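Local structure of HIT domain-containing protein (Leishmania major, 3KSV) at residues 30-35 / 67-72; 90-95 / 109-114. The protein binds zinc and, as a HIT-family protein of the HINT subgroup, probably acts on nucleotides through a covalent nucleotidyl-histidine intermediate. One frame throughout, in Å; residues are numbered along the deposited sequence.

Overall arrangement
Both interactions bear on the same antiparallel sheet of the HIT domain, interaction 1 where the turn leading into strand 34-38 meets helix 64-82 and interaction 2 from within the sheet. Their centres are about 17 Å apart, yet they meet directly: V70 CG1 of interaction 1 packs on F109 CE2 of interaction 2 at 3.8 Å. H108, the predicted active-site residue, is next to interaction 2, the side chains of H108 and H110 being about 4 Å apart. It is farther from interaction 1, with about 9 Å between the side chains of V70 and H108. The zinc ion is more remote, about 13 Å from the V70 side chain and about 12 Å from that of Q94. Both contacts also touch the second subunit.

Interaction 1. Residues 30-35 / 67-72; sequences ETSKAL and AADVGV
D69 holds its CG anti to the backbone N (chi1 -160°), which sends the carboxylate out from the helix toward the turn at 31-34, while T31 turns OG1 into the crowded position between its own N and carbonyl carbon (chi1 62°), so that the two side chains meet tip to tip. The resulting hydrogen bond, from T31 OG1 to D69 OD2, is very short at 2.4 Å, and the hydroxyl reaches the oxygen from somewhat above the carboxylate plane. The same oxygen accepts a second bond, from K33 N to D69 OD2 at 3.0 Å; this hydrogen bond is bent (140° at the hydrogen), its donor well above the carboxylate plane. Two donors thus grip a single carboxylate oxygen, an arrangement expected to favour the charged form of D69. K33 also lays its CB 3.3 Å from D69 OD2 before its bent chain carries the amino group away. A weak bond from A34 N to T31 OG1, 3.3 Å long, ties the hydroxyl back into its own turn, and T31 N bonds to A34 O at 3.0 Å across the mouth of that turn.

Apolar contact is slight: A34 CB meets V70 CG2 at 4.0 Å. Of the 202 Å² buried between the segments, D69 supplies by far the largest share.

The contact therefore joins the turn between strands 27-30 and 34-38 to the flank of helix 64-82. K53 NZ donates a hydrogen bond to T31 O, and K33 pairs with K53 through the backbone. V70 packs on V50 and P52 of strand 48-52, while A67, A68 and V72 of the same helix pack against helix residues of the second subunit.

Interaction 2. Residues 90-95 / 109-114; sequences YNVLQN and FHIIPK
Strands 90-95 and 109-114 run antiparallel, their axes at 161° and 4.5 Å apart at the closest approach. Two hydrogen-bonded pairs, N91 with I112 and L93 with H110, each close a double bridge; all four N-H...O angles are at least 160°. The shortest links are I112 N to N91 O and H110 N to L93 O, both 2.8 Å and both in the acceptor's carbonyl plane. Between them V92 and I111 form a non-hydrogen-bonded pair, in which V92 CA approaches H110 O at 3.2 Å in a CA-H...O contact.

On the face with V92, Q94 has its CG anti to the backbone N (chi1 -168°) and spreads it over the centre of the F109 ring, 3.7 Å from the centroid, a CH-pi contact. V92 CG1 reaches the ring's edge, 3.9 Å from F109 CD1. Farther along, I111 CG2 lies 3.8 Å from Y90 CD1. On the face with L93 and N91, the H110 imidazole turns its edge to backbone L93 O, which lies in the ring plane, while H110 ND1 bonds to H47. One water lies within hydrogen-bonding distance of both N91 OD1 and I112 O; a second links N91 OD1 to K114 NZ, which also bonds to L99 O of the second subunit.

F109 and Y90 turn to helix 64-82. Strand 90-95 pairs antiparallel with a strand of the second subunit, where N91 ND2 donates to N95 OD1 of that subunit and N95 OD1 accepts from its N91 ND2. A sheet continuing across the dimer, with F109 and H110 from the predicted histidine triad motif on its inner strand, is characteristic of HINT-type HIT proteins.

Interaction 1. Residues 30-35 / 67-72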
ATOM      1  N   GLU A  30      -7.441  -6.061  15.625  1.00 26.57           N
ATOM      2  CA  GLU A  30      -8.627  -6.590  14.970  1.00 27.37           C
ATOM      3  C   GLU A  30      -9.689  -5.505  14.984  1.00 27.30           C
ATOM      4  O   GLU A  30      -9.893  -4.849  15.990  1.00 26.63           O
ATOM      5  CB  GLU A  30      -9.123  -7.853  15.675  1.00 28.21           C
ATOM      6  CG  GLU A  30     -10.362  -8.482  15.016  1.00 30.72           C
ATOM      7  CD  GLU A  30     -10.799  -9.834  15.613  1.00 33.84           C
ATOM      8  OE1 GLU A  30     -10.316 -10.228  16.706  1.00 36.55           O
ATOM      9  OE2 GLU A  30     -11.659 -10.503  14.977  1.00 35.97           O
ATOM     10  N   THR A  31     -10.310  -5.271  13.836  1.00 27.82           N
ATOM     11  CA  THR A  31     -11.387  -4.301  13.729  1.00 28.38           C
ATOM     12  C   THR A  31     -12.550  -5.081  13.164  1.00 28.47           C
ATOM     13  O   THR A  31     -12.442  -6.292  12.959  1.00 28.53           O
ATOM     14  CB  THR A  31     -10.994  -3.082  12.828  1.00 28.48           C
ATOM     15  OG1 THR A  31     -10.731  -3.521  11.496  1.00 29.26           O
ATOM     16  CG2 THR A  31      -9.746  -2.385  13.362  1.00 28.83           C
ATOM     17  N   SER A  32     -13.666  -4.415  12.899  1.00 28.81           N
ATOM     18  CA  SER A  32     -14.812  -5.122  12.339  1.00 28.77           C
ATOM     19  C   SER A  32     -14.475  -5.820  11.009  1.00 28.22           C
ATOM     20  O   SER A  32     -14.869  -6.968  10.795  1.00 28.82           O
ATOM     21  CB  SER A  32     -15.985  -4.168  12.156  1.00 28.82           C
ATOM     22  OG  SER A  32     -15.545  -2.957  11.574  1.00 30.57           O
ATOM     23  N   LYS A  33     -13.724  -5.156  10.136  1.00 27.24           N
ATOM     24  CA  LYS A  33     -13.525  -5.657   8.769  1.00 26.42           C
ATOM     25  C   LYS A  33     -12.109  -6.120   8.441  1.00 25.00           C
ATOM     26  O   LYS A  33     -11.884  -6.616   7.340  1.00 24.23           O
ATOM     27  CB  LYS A  33     -13.978  -4.590   7.754  1.00 26.93           C
ATOM     28  CG  LYS A  33     -15.490  -4.397   7.674  1.00 28.80           C
ATOM     29  CD  LYS A  33     -16.140  -5.572   6.945  1.00 31.89           C
ATOM     30  CE  LYS A  33     -17.658  -5.429   6.822  1.00 34.03           C
ATOM     31  NZ  LYS A  33     -18.230  -6.413   5.829  1.00 35.52           N
ATOM     32  N   ALA A  34     -11.177  -6.001   9.394  1.00 23.46           N
ATOM     33  CA  ALA A  34      -9.744  -6.209   9.134  1.00 22.55           C
ATOM     34  C   ALA A  34      -8.990  -6.840  10.318  1.00 22.14           C
ATOM     35  O   ALA A  34      -9.437  -6.773  11.448  1.00 21.81           O
ATOM     36  CB  ALA A  34      -9.081  -4.871   8.727  1.00 21.77           C
ATOM     37  N   LEU A  35      -7.842  -7.445  10.027  1.00 21.82           N
ATOM     38  CA  LEU A  35      -6.976  -8.036  11.029  1.00 22.17           C
ATOM     39  C   LEU A  35      -5.495  -7.682  10.754  1.00 21.85           C
ATOM     40  O   LEU A  35      -5.091  -7.535   9.597  1.00 21.56           O
ATOM     41  CB  LEU A  35      -7.176  -9.561  11.003  1.00 22.91           C
ATOM     42  CG  LEU A  35      -6.933 -10.344  12.282  1.00 25.82           C
ATOM     43  CD1 LEU A  35      -8.224 -10.368  13.105  1.00 27.65           C
ATOM     44  CD2 LEU A  35      -6.406 -11.778  11.965  1.00 29.12           C
ATOM     45  N   ALA A  67     -12.512  -1.260   2.458  1.00 23.85           N
ATOM     46  CA  ALA A  67     -11.376  -0.450   2.051  1.00 23.52           C
ATOM     47  C   ALA A  67     -11.131   0.674   3.052  1.00 23.57           C
ATOM     48  O   ALA A  67      -9.977   0.944   3.413  1.00 24.09           O
ATOM     49  CB  ALA A  67     -11.581   0.083   0.665  1.00 22.67           C
ATOM     50  N   ALA A  68     -12.202   1.306   3.532  1.00 23.78           N
ATOM     51  CA  ALA A  68     -12.060   2.359   4.546  1.00 24.02           C
ATOM     52  C   ALA A  68     -11.440   1.818   5.828  1.00 24.35           C
ATOM     53  O   ALA A  68     -10.502   2.411   6.364  1.00 24.63           O
ATOM     54  CB  ALA A  68     -13.400   3.020   4.839  1.00 24.19           C
ATOM     55  N   ASP A  69     -11.941   0.674   6.289  1.00 24.39           N
ATOM     56  CA  ASP A  69     -11.452   0.040   7.516  1.00 24.79           C
ATOM     57  C   ASP A  69     -10.001  -0.446   7.382  1.00 23.61           C
ATOM     58  O   ASP A  69      -9.209  -0.336   8.332  1.00 24.01           O
ATOM     59  CB  ASP A  69     -12.387  -1.126   7.895  1.00 25.76           C
ATOM     60  CG  ASP A  69     -12.279  -1.549   9.386  1.00 29.59           C
ATOM     61  OD1 ASP A  69     -12.513  -0.725  10.317  1.00 33.88           O
ATOM     62  OD2 ASP A  69     -11.994  -2.744   9.619  1.00 34.21           O
ATOM     63  N   VAL A  70      -9.653  -1.008   6.230  1.00 22.35           N
ATOM     64  CA  VAL A  70      -8.278  -1.455   5.986  1.00 21.92           C
ATOM     65  C   VAL A  70      -7.305  -0.258   5.892  1.00 21.34           C
ATOM     66  O   VAL A  70      -6.196  -0.306   6.438  1.00 21.65           O
ATOM     67  CB  VAL A  70      -8.139  -2.353   4.730  1.00 21.58           C
ATOM     68  CG1 VAL A  70      -6.669  -2.606   4.443  1.00 22.86           C
ATOM     69  CG2 VAL A  70      -8.872  -3.678   4.913  1.00 21.70           C
ATOM     70  N   GLY A  71      -7.722   0.822   5.237  1.00 20.92           N
ATOM     71  CA  GLY A  71      -6.897   2.040   5.196  1.00 20.27           C
ATOM     72  C   GLY A  71      -6.590   2.585   6.592  1.00 20.10           C
ATOM     73  O   GLY A  71      -5.463   3.006   6.877  1.00 19.82           O
ATOM     74  N   VAL A  72      -7.601   2.593   7.455  1.00 20.04           N
ATOM     75  CA  VAL A  72      -7.460   3.062   8.822  1.00 20.15           C
ATOM     76  C   VAL A  72      -6.541   2.143   9.630  1.00 20.77           C
ATOM     77  O   VAL A  72      -5.638   2.634  10.296  1.00 20.42           O
ATOM     78  CB  VAL A  72      -8.837   3.188   9.531  1.00 20.19           C
ATOM     79  CG1 VAL A  72      -8.671   3.244  11.040  1.00 19.96           C
ATOM     80  CG2 VAL A  72      -9.575   4.418   9.019  1.00 19.82           C
TER

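Interaction 2. Residues 90-95 / 109-114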
ATOM      1  N   TYR A  90      10.069   2.508   6.620  1.00 16.35           N
ATOM      2  CA  TYR A  90       9.346   1.296   6.237  1.00 16.35           C
ATOM      3  C   TYR A  90       8.695   1.391   4.857  1.00 16.37           C
ATOM      4  O   TYR A  90       8.428   2.474   4.342  1.00 15.96           O
ATOM      5  CB  TYR A  90       8.275   0.945   7.294  1.00 16.48           C
ATOM      6  CG  TYR A  90       7.331   2.108   7.599  1.00 16.35           C
ATOM      7  CD1 TYR A  90       6.095   2.222   6.963  1.00 17.18           C
ATOM      8  CD2 TYR A  90       7.670   3.070   8.533  1.00 17.59           C
ATOM      9  CE1 TYR A  90       5.256   3.265   7.233  1.00 16.33           C
ATOM     10  CE2 TYR A  90       6.829   4.132   8.807  1.00 17.62           C
ATOM     11  CZ  TYR A  90       5.630   4.211   8.157  1.00 17.60           C
ATOM     12  OH  TYR A  90       4.807   5.268   8.409  1.00 17.34           O
ATOM     13  N   ASN A  91       8.420   0.232   4.270  1.00 16.78           N
ATOM     14  CA  ASN A  91       7.716   0.173   3.007  1.00 16.72           C
ATOM     15  C   ASN A  91       6.368  -0.526   3.216  1.00 17.09           C
ATOM     16  O   ASN A  91       6.266  -1.490   4.005  1.00 17.72           O
ATOM     17  CB  ASN A  91       8.531  -0.574   1.964  1.00 16.67           C
ATOM     18  CG  ASN A  91       9.817   0.141   1.590  1.00 16.07           C
ATOM     19  OD1 ASN A  91      10.873  -0.170   2.135  1.00 17.13           O
ATOM     20  ND2 ASN A  91       9.745   1.093   0.648  1.00 12.36           N
ATOM     21  N   VAL A  92       5.339  -0.009   2.539  1.00 16.64           N
ATOM     22  CA  VAL A  92       4.041  -0.646   2.472  1.00 15.92           C
ATOM     23  C   VAL A  92       3.896  -1.222   1.053  1.00 15.74           C
ATOM     24  O   VAL A  92       4.058  -0.520   0.060  1.00 16.36           O
ATOM     25  CB  VAL A  92       2.893   0.338   2.782  1.00 16.01           C
ATOM     26  CG1 VAL A  92       1.527  -0.358   2.600  1.00 18.32           C
ATOM     27  CG2 VAL A  92       3.027   0.866   4.220  1.00 17.85           C
ATOM     28  N   LEU A  93       3.594  -2.515   0.981  1.00 16.11           N
ATOM     29  CA  LEU A  93       3.554  -3.244  -0.260  1.00 16.07           C
ATOM     30  C   LEU A  93       2.346  -4.153  -0.280  1.00 15.04           C
ATOM     31  O   LEU A  93       2.103  -4.895   0.659  1.00 16.36           O
ATOM     32  CB  LEU A  93       4.805  -4.094  -0.410  1.00 16.19           C
ATOM     33  CG  LEU A  93       4.872  -4.915  -1.700  1.00 14.97           C
ATOM     34  CD1 LEU A  93       5.105  -3.967  -2.886  1.00 15.64           C
ATOM     35  CD2 LEU A  93       5.970  -5.940  -1.580  1.00 13.85           C
ATOM     36  N   GLN A  94       1.585  -4.110  -1.378  1.00 16.26           N
ATOM     37  CA  GLN A  94       0.436  -5.008  -1.543  1.00 15.59           C
ATOM     38  C   GLN A  94       0.430  -5.477  -2.976  1.00 16.14           C
ATOM     39  O   GLN A  94       0.387  -4.665  -3.886  1.00 14.97           O
ATOM     40  CB  GLN A  94      -0.850  -4.281  -1.201  1.00 15.81           C
ATOM     41  CG  GLN A  94      -2.066  -5.192  -1.060  1.00 16.60           C
ATOM     42  CD  GLN A  94      -2.833  -5.313  -2.341  1.00 16.86           C
ATOM     43  OE1 GLN A  94      -2.977  -4.330  -3.067  1.00 16.49           O
ATOM     44  NE2 GLN A  94      -3.325  -6.534  -2.650  1.00 17.01           N
ATOM     45  N   ASN A  95       0.460  -6.798  -3.151  1.00 15.87           N
ATOM     46  CA  ASN A  95       0.669  -7.429  -4.447  1.00 16.59           C
ATOM     47  C   ASN A  95      -0.632  -8.060  -5.011  1.00 16.77           C
ATOM     48  O   ASN A  95      -1.420  -8.648  -4.271  1.00 16.13           O
ATOM     49  CB  ASN A  95       1.712  -8.514  -4.269  1.00 16.59           C
ATOM     50  CG  ASN A  95       3.036  -7.970  -3.779  1.00 16.11           C
ATOM     51  OD1 ASN A  95       3.441  -6.864  -4.120  1.00 17.27           O
ATOM     52  ND2 ASN A  95       3.730  -8.763  -3.012  1.00 17.03           N
ATOM     53  N   PHE A 109      -1.537  -6.407   2.980  1.00 19.40           N
ATOM     54  CA  PHE A 109      -0.592  -5.308   2.981  1.00 19.16           C
ATOM     55  C   PHE A 109       0.579  -5.662   3.887  1.00 18.46           C
ATOM     56  O   PHE A 109       0.400  -5.902   5.065  1.00 19.39           O
ATOM     57  CB  PHE A 109      -1.262  -4.029   3.504  1.00 19.66           C
ATOM     58  CG  PHE A 109      -2.181  -3.391   2.531  1.00 19.26           C
ATOM     59  CD1 PHE A 109      -1.738  -2.336   1.738  1.00 17.91           C
ATOM     60  CD2 PHE A 109      -3.479  -3.853   2.381  1.00 18.58           C
ATOM     61  CE1 PHE A 109      -2.555  -1.757   0.839  1.00 17.44           C
ATOM     62  CE2 PHE A 109      -4.321  -3.267   1.467  1.00 18.38           C
ATOM     63  CZ  PHE A 109      -3.865  -2.202   0.696  1.00 18.22           C
ATOM     64  N   HIS A 110       1.774  -5.697   3.328  1.00 18.03           N
ATOM     65  CA  HIS A 110       2.990  -5.837   4.104  1.00 17.59           C
ATOM     66  C   HIS A 110       3.361  -4.434   4.617  1.00 17.66           C
ATOM     67  O   HIS A 110       3.304  -3.459   3.835  1.00 16.83           O
ATOM     68  CB  HIS A 110       4.127  -6.331   3.202  1.00 18.18           C
ATOM     69  CG  HIS A 110       3.882  -7.658   2.536  1.00 17.57           C
ATOM     70  ND1 HIS A 110       4.348  -8.843   3.054  1.00 18.55           N
ATOM     71  CD2 HIS A 110       3.301  -7.971   1.348  1.00 19.89           C
ATOM     72  CE1 HIS A 110       4.035  -9.830   2.233  1.00 18.98           C
ATOM     73  NE2 HIS A 110       3.396  -9.328   1.190  1.00 16.41           N
ATOM     74  N   ILE A 111       3.731  -4.333   5.902  1.00 17.33           N
ATOM     75  CA  ILE A 111       4.430  -3.143   6.434  1.00 16.96           C
ATOM     76  C   ILE A 111       5.807  -3.590   6.881  1.00 16.43           C
ATOM     77  O   ILE A 111       5.928  -4.313   7.871  1.00 16.93           O
ATOM     78  CB  ILE A 111       3.683  -2.411   7.581  1.00 17.92           C
ATOM     79  CG1 ILE A 111       2.174  -2.252   7.284  1.00 18.26           C
ATOM     80  CG2 ILE A 111       4.308  -0.989   7.798  1.00 13.82           C
ATOM     81  CD1 ILE A 111       1.371  -3.548   7.370  1.00 23.87           C
ATOM     82  N   ILE A 112       6.842  -3.195   6.127  1.00 16.13           N
ATOM     83  CA  ILE A 112       8.177  -3.809   6.230  1.00 16.10           C
ATOM     84  C   ILE A 112       9.193  -2.774   6.704  1.00 16.31           C
ATOM     85  O   ILE A 112       9.506  -1.851   5.947  1.00 16.16           O
ATOM     86  CB  ILE A 112       8.667  -4.375   4.871  1.00 16.09           C
ATOM     87  CG1 ILE A 112       7.626  -5.294   4.213  1.00 16.76           C
ATOM     88  CG2 ILE A 112       9.938  -5.174   5.055  1.00 15.71           C
ATOM     89  CD1 ILE A 112       7.797  -5.415   2.727  1.00 16.30           C
ATOM     90  N   PRO A 113       9.711  -2.907   7.957  1.00 17.16           N
ATOM     91  CA  PRO A 113      10.743  -2.000   8.472  1.00 17.63           C
ATOM     92  C   PRO A 113      11.974  -2.010   7.589  1.00 18.65           C
ATOM     93  O   PRO A 113      12.371  -3.075   7.102  1.00 18.15           O
ATOM     94  CB  PRO A 113      11.090  -2.590   9.840  1.00 18.06           C
ATOM     95  CG  PRO A 113       9.832  -3.307  10.251  1.00 18.23           C
ATOM     96  CD  PRO A 113       9.232  -3.833   8.998  1.00 17.13           C
ATOM     97  N   LYS A 114      12.536  -0.829   7.358  1.00 19.57           N
ATOM     98  CA  LYS A 114      13.767  -0.687   6.590  1.00 20.64           C
ATOM     99  C   LYS A 114      14.796  -0.145   7.550  1.00 21.61           C
ATOM    100  O   LYS A 114      14.964   1.067   7.729  1.00 21.09           O
ATOM    101  CB  LYS A 114      13.591   0.246   5.376  1.00 20.50           C
ATOM    102  CG  LYS A 114      14.805   0.265   4.422  1.00 20.97           C
ATOM    103  CD  LYS A 114      14.927  -1.070   3.679  1.00 21.63           C
ATOM    104  CE  LYS A 114      15.979  -1.092   2.597  1.00 21.98           C
ATOM    105  NZ  LYS A 114      15.831   0.048   1.669  1.00 24.51           N
TER
HETATM  106  O   HOH W   1      11.490  -2.265   3.881  1.00 21.11           O
HETATM  107  O   HOH W   2      12.808  -0.468   0.593  1.00 31.55           O